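Local coordinates for Ras-related protein Rab-7L1 (Homo sapiens, PDB 6HH2), which binds GDP and GTP as a Rab-family GTPase, regulates vesicle traffic between endosomes, lysosomes and the Golgi, and recruits and stimulates the kinase LRRK2, at residues V16-V21 / F99-R104; Q141-S146 / T152-T157; T157-K160 / N164-E167. The protein carries 4 engineered substitutions. One frame throughout, in Å; residues are numbered along the deposited sequence.

Interaction 1: residues V16-V21 / F99-R104; sequences VGDAAV and FSNSQR. With GDP (guanosine-5'-diphosphate), chain B.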
loop_
_atom_site.group_PDB
_atom_site.type_symbol
_atom_site.label_atom_id
_atom_site.label_comp_id
_atom_site.label_asym_id
_atom_site.label_seq_id
_atom_site.Cartn_x
_atom_site.Cartn_y
_atom_site.Cartn_z
ATOM N N VAL A 16 2.521 2.465 3.447
ATOM C CA VAL A 16 2.741 3.524 4.422
ATOM C C VAL A 16 1.571 3.567 5.384
ATOM O O VAL A 16 0.504 3.020 5.135
ATOM C CB VAL A 16 3.006 4.918 3.829
ATOM C CG1 VAL A 16 4.250 4.922 2.936
ATOM C CG2 VAL A 16 1.771 5.458 3.061
ATOM N N GLY A 17 1.764 4.286 6.469
ATOM C CA GLY A 17 0.795 4.346 7.536
ATOM C C GLY A 17 1.507 4.366 8.873
ATOM O O GLY A 17 2.710 4.111 8.965
ATOM N N ASP A 18 0.753 4.682 9.909
ATOM C CA ASP A 18 1.376 4.818 11.230
ATOM C C ASP A 18 1.898 3.472 11.749
ATOM O O ASP A 18 1.569 2.386 11.251
ATOM C CB ASP A 18 0.366 5.363 12.217
ATOM C CG ASP A 18 0.057 6.833 12.022
ATOM O OD1 ASP A 18 0.609 7.483 11.112
ATOM O OD2 ASP A 18 -0.752 7.324 12.833
ATOM N N ALA A 19 2.745 3.530 12.774
ATOM C CA ALA A 19 3.113 2.302 13.467
ATOM C C ALA A 19 1.876 1.534 13.922
ATOM O O ALA A 19 0.869 2.121 14.343
ATOM C CB ALA A 19 4.009 2.629 14.682
ATOM N N ALA A 20 1.987 0.206 13.854
ATOM C CA ALA A 20 1.052 -0.752 14.451
ATOM C C ALA A 20 -0.266 -0.851 13.704
ATOM O O ALA A 20 -1.242 -1.330 14.278
ATOM C CB ALA A 20 0.799 -0.537 15.960
ATOM N N VAL A 21 -0.305 -0.424 12.449
ATOM C CA VAL A 21 -1.531 -0.572 11.674
ATOM C C VAL A 21 -1.604 -1.860 10.887
ATOM O O VAL A 21 -2.690 -2.162 10.345
ATOM C CB VAL A 21 -1.789 0.624 10.747
ATOM C CG1 VAL A 21 -1.883 1.942 11.611
ATOM C CG2 VAL A 21 -0.778 0.730 9.618
ATOM N N PHE A 99 -6.161 6.995 11.602
ATOM C CA PHE A 99 -7.054 7.423 10.521
ATOM C C PHE A 99 -6.767 8.866 10.143
ATOM O O PHE A 99 -6.496 9.177 8.970
ATOM C CB PHE A 99 -8.494 7.281 10.994
ATOM C CG PHE A 99 -9.550 7.808 10.008
ATOM C CD1 PHE A 99 -9.728 7.241 8.725
ATOM C CD2 PHE A 99 -10.388 8.873 10.392
ATOM C CE1 PHE A 99 -10.748 7.740 7.874
ATOM C CE2 PHE A 99 -11.404 9.332 9.554
ATOM C CZ PHE A 99 -11.546 8.774 8.301
ATOM N N SER A 100 -6.784 9.758 11.143
ATOM C CA SER A 100 -6.438 11.150 10.902
ATOM C C SER A 100 -5.079 11.289 10.232
ATOM O O SER A 100 -4.919 12.092 9.292
ATOM C CB SER A 100 -6.461 11.890 12.246
ATOM O OG SER A 100 -6.172 13.270 12.079
ATOM N N ASN A 101 -4.077 10.540 10.707
ATOM C CA ASN A 101 -2.745 10.681 10.122
ATOM C C ASN A 101 -2.681 10.199 8.675
ATOM O O ASN A 101 -1.752 10.581 7.948
ATOM C CB ASN A 101 -1.698 9.941 10.964
ATOM C CG ASN A 101 -1.104 10.790 12.049
ATOM O OD1 ASN A 101 -1.067 12.015 11.950
ATOM N ND2 ASN A 101 -0.658 10.130 13.109
ATOM N N SER A 102 -3.669 9.391 8.206
ATOM C CA SER A 102 -3.649 8.990 6.797
ATOM C C SER A 102 -3.795 10.188 5.884
ATOM O O SER A 102 -3.338 10.149 4.728
ATOM C CB SER A 102 -4.805 8.008 6.532
ATOM O OG SER A 102 -4.603 6.869 7.306
ATOM N N GLN A 103 -4.401 11.279 6.383
ATOM C CA GLN A 103 -4.472 12.507 5.599
ATOM C C GLN A 103 -3.082 13.109 5.433
ATOM O O GLN A 103 -2.729 13.604 4.345
ATOM C CB GLN A 103 -5.391 13.517 6.271
ATOM C CG GLN A 103 -5.452 14.834 5.482
ATOM C CD GLN A 103 -6.313 15.880 6.144
ATOM O OE1 GLN A 103 -6.113 16.219 7.304
ATOM N NE2 GLN A 103 -7.306 16.375 5.413
ATOM N N ARG A 104 -2.290 13.070 6.492
ATOM C CA ARG A 104 -0.922 13.593 6.379
ATOM C C ARG A 104 -0.089 12.711 5.445
ATOM O O ARG A 104 0.710 13.236 4.640
ATOM C CB ARG A 104 -0.267 13.686 7.759
ATOM C CG ARG A 104 -0.903 14.700 8.681
ATOM C CD ARG A 104 -0.098 14.759 10.019
ATOM N NE ARG A 104 -0.715 15.710 10.926
ATOM C CZ ARG A 104 -0.136 16.848 11.286
ATOM N NH1 ARG A 104 1.082 17.132 10.827
ATOM N NH2 ARG A 104 -0.755 17.684 12.117
HETATM P PB GDP B . 3.218 -2.158 11.473
HETATM O O1B GDP B . 2.330 -1.249 10.708
HETATM O O2B GDP B . 3.791 -1.554 12.711
HETATM O O3B GDP B . 4.263 -2.845 10.616
HETATM O O3A GDP B . 2.194 -3.308 12.040
HETATM P PA GDP B . 2.446 -4.871 12.207
HETATM O O1A GDP B . 2.311 -5.605 10.896
HETATM O O2A GDP B . 3.739 -5.068 12.985
HETATM O "O5'" GDP B . 1.213 -5.304 13.118
HETATM C "C5'" GDP B . 1.039 -4.783 14.427
HETATM C "C4'" GDP B . 0.171 -5.739 15.239
HETATM O "O4'" GDP B . -1.174 -5.738 14.654
HETATM C "C3'" GDP B . 0.671 -7.163 15.101
HETATM O "O3'" GDP B . 0.427 -7.779 16.377
HETATM C "C2'" GDP B . -0.228 -7.770 14.042
HETATM O "O2'" GDP B . -0.379 -9.166 14.260
HETATM C "C1'" GDP B . -1.518 -7.052 14.329
HETATM N N9 GDP B . -2.385 -6.984 13.148
HETATM C C8 GDP B . -1.996 -6.666 11.880
HETATM N N7 GDP B . -3.081 -6.670 11.039
HETATM C C5 GDP B . -4.154 -6.985 11.805
HETATM C C6 GDP B . -5.582 -7.175 11.565
HETATM O O6 GDP B . -6.063 -7.067 10.422
HETATM N N1 GDP B . -6.329 -7.476 12.635
HETATM C C2 GDP B . -5.886 -7.654 13.889
HETATM N N2 GDP B . -6.749 -8.006 14.920
HETATM N N3 GDP B . -4.564 -7.529 14.161
HETATM C C4 GDP B . -3.717 -7.199 13.163
#
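Asn101 reaches from the helix to Asp18 in the phosphate-binding loop, and a single polar bond joins 16-21 to 99-104. Asn101 ND2 donates to Asp18 OD2 over 2.8 Å, nearly straight at 169°. The acceptor lies in the amide plane of Asn101, whereas the donor meets OD2 on the syn side and somewhat out of the carboxylate plane; the two flat groups are turned 67° from each other. The Asp18 torsion sets CG anti to its own carbonyl carbon (chi1 -73°), sending the carboxylate to the helix while the backbone turns to the nucleotide. The other oxygen, OD1, accepts from Trp105 NE1 of the same helix, so both carboxylate oxygens are held and the group's rotation is fixed.

Beyond this bond there is just van der Waals contact, Asn101 CB resting 3.4 Å from Asp18 OD1, and the junction remains near the surface.

Bonds to the nucleotide come from the backbone. Ala20 N donates to GDP O2B at 2.8 Å, while Val21 N makes a weak bond to GDP O1B of 3.3 Å. Small Ala19 and Ala20 suit a loop that wraps phosphate with its amides, and Gly17 has backbone angles that would jam a side chain against the preceding carbonyl. The type II turn from Asp18 to Val21 forms the first part of the P-loop (Walker A) of small GTPases, which runs from Gly17 through Gly22 and Lys23 into helix 23-30.

Interaction 2: residues Q141-S146 / T152-T157; sequences QIDRFS and TGWTET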
loop_
_atom_site.group_PDB
_atom_site.type_symbol
_atom_site.label_atom_id
_atom_site.label_comp_id
_atom_site.label_asym_id
_atom_site.label_seq_id
_atom_site.Cartn_x
_atom_site.Cartn_y
_atom_site.Cartn_z
ATOM N N GLN A 141 -18.047 7.844 7.489
ATOM C CA GLN A 141 -16.795 8.780 7.715
ATOM C C GLN A 141 -15.546 8.400 6.799
ATOM O O GLN A 141 -14.825 9.255 6.236
ATOM C CB GLN A 141 -16.360 8.673 9.187
ATOM C CG GLN A 141 -17.052 9.633 10.177
ATOM C CD GLN A 141 -16.603 9.350 11.615
ATOM O OE1 GLN A 141 -16.047 8.281 11.899
ATOM N NE2 GLN A 141 -16.819 10.318 12.519
ATOM N N ILE A 142 -15.299 7.117 6.689
ATOM C CA ILE A 142 -14.170 6.736 5.842
ATOM C C ILE A 142 -14.392 7.161 4.401
ATOM O O ILE A 142 -13.477 7.669 3.736
ATOM C CB ILE A 142 -13.909 5.232 5.943
ATOM C CG1 ILE A 142 -13.565 4.858 7.390
ATOM C CG2 ILE A 142 -12.735 4.863 5.054
ATOM C CD1 ILE A 142 -13.582 3.355 7.609
ATOM N N ASP A 143 -15.579 6.914 3.882
ATOM C CA ASP A 143 -15.851 7.273 2.491
ATOM C C ASP A 143 -15.742 8.767 2.261
ATOM O O ASP A 143 -15.177 9.196 1.254
ATOM C CB ASP A 143 -17.223 6.754 2.043
ATOM C CG ASP A 143 -17.434 6.894 0.524
ATOM O OD1 ASP A 143 -16.679 6.185 -0.194
ATOM O OD2 ASP A 143 -18.282 7.721 0.113
ATOM N N ARG A 144 -16.318 9.585 3.144
ATOM C CA ARG A 144 -16.189 11.035 2.973
ATOM C C ARG A 144 -14.724 11.460 3.032
ATOM O O ARG A 144 -14.283 12.307 2.245
ATOM C CB ARG A 144 -16.972 11.747 4.071
ATOM C CG ARG A 144 -18.492 11.691 3.873
ATOM C CD ARG A 144 -19.217 12.737 4.719
ATOM N NE ARG A 144 -18.965 12.557 6.154
ATOM C CZ ARG A 144 -19.617 11.671 6.911
ATOM N NH1 ARG A 144 -20.533 10.873 6.363
ATOM N NH2 ARG A 144 -19.337 11.570 8.209
ATOM N N PHE A 145 -13.966 10.858 3.943
ATOM C CA PHE A 145 -12.548 11.177 4.070
ATOM C C PHE A 145 -11.780 10.762 2.823
ATOM O O PHE A 145 -10.934 11.508 2.318
ATOM C CB PHE A 145 -12.027 10.446 5.321
ATOM C CG PHE A 145 -10.559 10.521 5.557
ATOM C CD1 PHE A 145 -9.724 9.603 4.945
ATOM C CD2 PHE A 145 -10.052 11.432 6.481
ATOM C CE1 PHE A 145 -8.365 9.577 5.201
ATOM C CE2 PHE A 145 -8.652 11.406 6.771
ATOM C CZ PHE A 145 -7.835 10.476 6.092
ATOM N N SER A 146 -12.082 9.572 2.281
ATOM C CA SER A 146 -11.366 9.125 1.103
ATOM C C SER A 146 -11.607 10.090 -0.055
ATOM O O SER A 146 -10.669 10.448 -0.786
ATOM C CB SER A 146 -11.891 7.713 0.812
ATOM O OG SER A 146 -11.251 7.111 -0.307
ATOM N N THR A 152 -7.725 7.141 -4.518
ATOM C CA THR A 152 -8.339 6.409 -5.621
ATOM C C THR A 152 -9.503 5.609 -5.105
ATOM O O THR A 152 -10.536 5.516 -5.778
ATOM C CB THR A 152 -7.305 5.480 -6.273
ATOM O OG1 THR A 152 -6.146 6.300 -6.601
ATOM C CG2 THR A 152 -7.857 4.875 -7.573
ATOM N N GLY A 153 -9.395 5.046 -3.922
ATOM C CA GLY A 153 -10.521 4.371 -3.292
ATOM C C GLY A 153 -10.093 3.856 -1.945
ATOM O O GLY A 153 -8.940 4.061 -1.516
ATOM N N TRP A 154 -10.999 3.119 -1.306
ATOM C CA TRP A 154 -10.765 2.573 0.021
ATOM C C TRP A 154 -11.528 1.265 0.172
ATOM O O TRP A 154 -12.554 1.050 -0.502
ATOM C CB TRP A 154 -11.174 3.570 1.133
ATOM C CG TRP A 154 -12.696 3.673 1.291
ATOM C CD1 TRP A 154 -13.539 4.469 0.591
ATOM C CD2 TRP A 154 -13.501 2.939 2.226
ATOM N NE1 TRP A 154 -14.865 4.298 1.055
ATOM C CE2 TRP A 154 -14.830 3.367 2.076
ATOM C CE3 TRP A 154 -13.194 1.997 3.224
ATOM C CZ2 TRP A 154 -15.889 2.828 2.870
ATOM C CZ3 TRP A 154 -14.214 1.497 4.018
ATOM C CH2 TRP A 154 -15.537 1.898 3.829
ATOM N N THR A 155 -11.004 0.401 1.062
ATOM C CA THR A 155 -11.750 -0.769 1.480
ATOM C C THR A 155 -11.307 -1.201 2.857
ATOM O O THR A 155 -10.228 -0.856 3.329
ATOM C CB THR A 155 -11.577 -1.921 0.469
ATOM O OG1 THR A 155 -12.429 -3.036 0.814
ATOM C CG2 THR A 155 -10.159 -2.416 0.382
ATOM N N GLU A 156 -12.170 -1.951 3.519
ATOM C CA GLU A 156 -11.819 -2.554 4.789
ATOM C C GLU A 156 -11.063 -3.838 4.523
ATOM O O GLU A 156 -11.301 -4.524 3.531
ATOM C CB GLU A 156 -13.066 -2.831 5.623
ATOM C CG GLU A 156 -13.962 -3.896 5.059
ATOM C CD GLU A 156 -15.114 -4.286 5.977
ATOM O OE1 GLU A 156 -15.605 -3.430 6.719
ATOM O OE2 GLU A 156 -15.597 -5.442 5.867
ATOM N N THR A 157 -10.101 -4.141 5.405
ATOM C CA THR A 157 -9.303 -5.351 5.260
ATOM C C THR A 157 -9.019 -5.902 6.649
ATOM O O THR A 157 -9.142 -5.188 7.659
ATOM C CB THR A 157 -7.920 -5.068 4.644
ATOM O OG1 THR A 157 -7.177 -4.145 5.483
ATOM C CG2 THR A 157 -8.062 -4.463 3.266
#
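Gly153 opens the strand against the helix, its carbonyl carbon 3.8 Å from Ser146 OG. Here the CA atoms of Ser146 and Gly153 are 6.5 Å apart, the small serine letting the helix come near the strand backbone. The short helix and strand segments run close to antiparallel, at 156°.

Trp154 follows and carries most of the contact, its indole crossing to the helix and meeting three residues, Ile142, Asp143 and Ser146, along about one turn. With CG set between its backbone N and carbonyl carbon (chi1 74°), the ring swings over toward Ile142. The methyl CG2 of Ile142 sits over one face as a CH-pi contact, 3.6 Å from the centroid of the six-membered ring and 21° off its normal. At the ring edge Trp154 NE1 donates to Asp143 OD1 over 2.9 Å; the oxygen lies close to the indole plane and uses its anti lone pair. Ser146 OG comes obliquely to the pyrrole side, 3.6 Å from Trp154 CD1.

Beyond it, Glu156 turns its carboxylate to Arg139 and Lys163 in two salt bridges.

Asp143 also bridges to Lys147 through OD2, so its two oxygens serve different partners. Tryptophan suits this place because one side chain offers an apolar face to isoleucine and an N-H to aspartate: the ring face packs on the buried Ile142 methyl, while the N-H bond sets how the ring is turned.

Interaction 3: residues T157-K160 / N164-E167; sequences TSVK and NINE. With GDP (guanosine-5'-diphosphate), chain B.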
loop_
_atom_site.group_PDB
_atom_site.type_symbol
_atom_site.label_atom_id
_atom_site.label_comp_id
_atom_site.label_asym_id
_atom_site.label_seq_id
_atom_site.Cartn_x
_atom_site.Cartn_y
_atom_site.Cartn_z
ATOM N N THR A 157 -10.101 -4.141 5.405
ATOM C CA THR A 157 -9.303 -5.351 5.260
ATOM C C THR A 157 -9.019 -5.902 6.649
ATOM O O THR A 157 -9.142 -5.188 7.659
ATOM C CB THR A 157 -7.920 -5.068 4.644
ATOM O OG1 THR A 157 -7.177 -4.145 5.483
ATOM C CG2 THR A 157 -8.062 -4.463 3.266
ATOM N N SER A 158 -8.755 -7.209 6.701
ATOM C CA SER A 158 -8.158 -7.815 7.883
ATOM C C SER A 158 -6.945 -8.598 7.418
ATOM O O SER A 158 -7.088 -9.684 6.846
ATOM C CB SER A 158 -9.167 -8.683 8.644
ATOM O OG SER A 158 -8.510 -9.379 9.717
ATOM N N VAL A 159 -5.719 -8.095 7.706
ATOM C CA VAL A 159 -4.555 -8.904 7.377
ATOM C C VAL A 159 -4.577 -10.174 8.210
ATOM O O VAL A 159 -4.244 -11.271 7.729
ATOM C CB VAL A 159 -3.265 -8.083 7.672
ATOM C CG1 VAL A 159 -2.042 -8.955 7.416
ATOM C CG2 VAL A 159 -3.218 -6.861 6.738
ATOM N N LYS A 160 -5.033 -10.057 9.464
ATOM C CA LYS A 160 -5.082 -11.206 10.369
ATOM C C LYS A 160 -5.934 -12.342 9.819
ATOM O O LYS A 160 -5.523 -13.508 9.872
ATOM C CB LYS A 160 -5.591 -10.769 11.738
ATOM C CG LYS A 160 -5.842 -11.928 12.697
ATOM C CD LYS A 160 -6.144 -11.435 14.100
ATOM C CE LYS A 160 -6.744 -12.538 14.957
ATOM N NZ LYS A 160 -7.207 -12.011 16.280
ATOM N N ASN A 164 -10.060 -9.559 2.197
ATOM C CA ASN A 164 -9.951 -8.521 1.171
ATOM C C ASN A 164 -8.519 -8.183 0.768
ATOM O O ASN A 164 -8.345 -7.284 -0.036
ATOM C CB ASN A 164 -10.649 -7.186 1.524
ATOM C CG ASN A 164 -12.162 -7.216 1.356
ATOM O OD1 ASN A 164 -12.713 -7.830 0.432
ATOM N ND2 ASN A 164 -12.850 -6.520 2.252
ATOM N N ILE A 165 -7.491 -8.866 1.283
ATOM C CA ILE A 165 -6.120 -8.461 1.000
ATOM C C ILE A 165 -5.777 -8.703 -0.458
ATOM O O ILE A 165 -5.354 -7.796 -1.186
ATOM C CB ILE A 165 -5.145 -9.235 1.898
ATOM C CG1 ILE A 165 -5.464 -8.967 3.369
ATOM C CG2 ILE A 165 -3.706 -8.929 1.465
ATOM C CD1 ILE A 165 -5.332 -7.537 3.759
ATOM N N ASN A 166 -5.955 -9.948 -0.905
ATOM C CA ASN A 166 -5.549 -10.268 -2.268
ATOM C C ASN A 166 -6.374 -9.485 -3.288
ATOM O O ASN A 166 -5.847 -9.042 -4.320
ATOM C CB ASN A 166 -5.726 -11.753 -2.518
ATOM C CG ASN A 166 -4.717 -12.575 -1.703
ATOM O OD1 ASN A 166 -3.750 -12.041 -1.148
ATOM N ND2 ASN A 166 -4.960 -13.880 -1.652
ATOM N N GLU A 167 -7.661 -9.307 -3.021
ATOM C CA GLU A 167 -8.505 -8.639 -4.005
ATOM C C GLU A 167 -8.237 -7.131 -4.040
ATOM O O GLU A 167 -8.241 -6.537 -5.124
ATOM C CB GLU A 167 -9.970 -8.934 -3.691
ATOM C CG GLU A 167 -10.401 -10.353 -4.061
ATOM C CD GLU A 167 -10.455 -10.537 -5.559
ATOM O OE1 GLU A 167 -9.414 -10.909 -6.149
ATOM O OE2 GLU A 167 -11.498 -10.259 -6.187
HETATM P PB GDP B . 3.218 -2.158 11.473
HETATM O O1B GDP B . 2.330 -1.249 10.708
HETATM O O2B GDP B . 3.791 -1.554 12.711
HETATM O O3B GDP B . 4.263 -2.845 10.616
HETATM O O3A GDP B . 2.194 -3.308 12.040
HETATM P PA GDP B . 2.446 -4.871 12.207
HETATM O O1A GDP B . 2.311 -5.605 10.896
HETATM O O2A GDP B . 3.739 -5.068 12.985
HETATM O "O5'" GDP B . 1.213 -5.304 13.118
HETATM C "C5'" GDP B . 1.039 -4.783 14.427
HETATM C "C4'" GDP B . 0.171 -5.739 15.239
HETATM O "O4'" GDP B . -1.174 -5.738 14.654
HETATM C "C3'" GDP B . 0.671 -7.163 15.101
HETATM O "O3'" GDP B . 0.427 -7.779 16.377
HETATM C "C2'" GDP B . -0.228 -7.770 14.042
HETATM O "O2'" GDP B . -0.379 -9.166 14.260
HETATM C "C1'" GDP B . -1.518 -7.052 14.329
HETATM N N9 GDP B . -2.385 -6.984 13.148
HETATM C C8 GDP B . -1.996 -6.666 11.880
HETATM N N7 GDP B . -3.081 -6.670 11.039
HETATM C C5 GDP B . -4.154 -6.985 11.805
HETATM C C6 GDP B . -5.582 -7.175 11.565
HETATM O O6 GDP B . -6.063 -7.067 10.422
HETATM N N1 GDP B . -6.329 -7.476 12.635
HETATM C C2 GDP B . -5.886 -7.654 13.889
HETATM N N2 GDP B . -6.749 -8.006 14.920
HETATM N N3 GDP B . -4.564 -7.529 14.161
HETATM C C4 GDP B . -3.717 -7.199 13.163
#
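The loop after the last strand of the Ras fold, which corresponds to the SAK guanine-recognition motif of Ras (here Ser158-Val159-Lys160, after Thr157), packs against the start of the helix that follows it. Ile165 makes most of the contact. Its CD1 approaches two side chains, standing 3.7 Å from Thr157 CB and 3.7 Å from Val159 CG2. CG1 is anti to the carbonyl carbon and the chain bends again beyond it (chi2 -61°), which brings the terminal methyl against both partners. Farther back along the chain, Ile165 CG1 lies 3.9 Å from Ser158 O. Asn164, at the N-cap position, adds a looser touch at its CB, 4.1 Å from Thr157 CG2, while its amide ND2 bonds to Glu156 O at the end of the strand. A branched, wholly apolar isoleucine suits this buried spot, which the loop's methyl groups line.

On its other side the loop meets the base. Val159 N is 2.9 Å from GDP O6, and Lys160 N donates to O6 in a weak, straight bond of 3.3 Å, at 177°. Beyond the backbone, the extended Lys160 side chain runs along the guanine, with CB 3.5 Å from GDP N1. Ser158 OG is held by Asp131, which also bonds GDP, and it accepts from Glu161 N. Thr157 OG1 pairs with Asn128 OD1, an oxygen that also receives Val159 N, tying the loop to the neighbouring guanine-binding loop.

The contact thus joins the loop leaving strand 153-156 to the start of helix 165-178, while Val159 also packs on Ser25 and Leu26 of helix 23-30 and strand 123-128 lies alongside through Thr157 and Ala127.

Overall arrangement
Interaction 3 is the most buried of the three, an apolar fit with no hydrogen bond between its segments; interaction 2 is partly buried and mixes a ring-face contact with one bond; interaction 1 lies near the surface and depends on a single polar bond. Interactions 1 and 3 both touch GDP, at the phosphates and the base respectively, though about 17 Å separates their centres. Interaction 2 stands away from the nucleotide and holds helix 139-148 to the edge strand 153-156, whose end leads through shared Thr157 into interaction 3. Helices 96-112 and 139-148 meet where Phe99 packs on Phe145, connecting interactions 1 and 2.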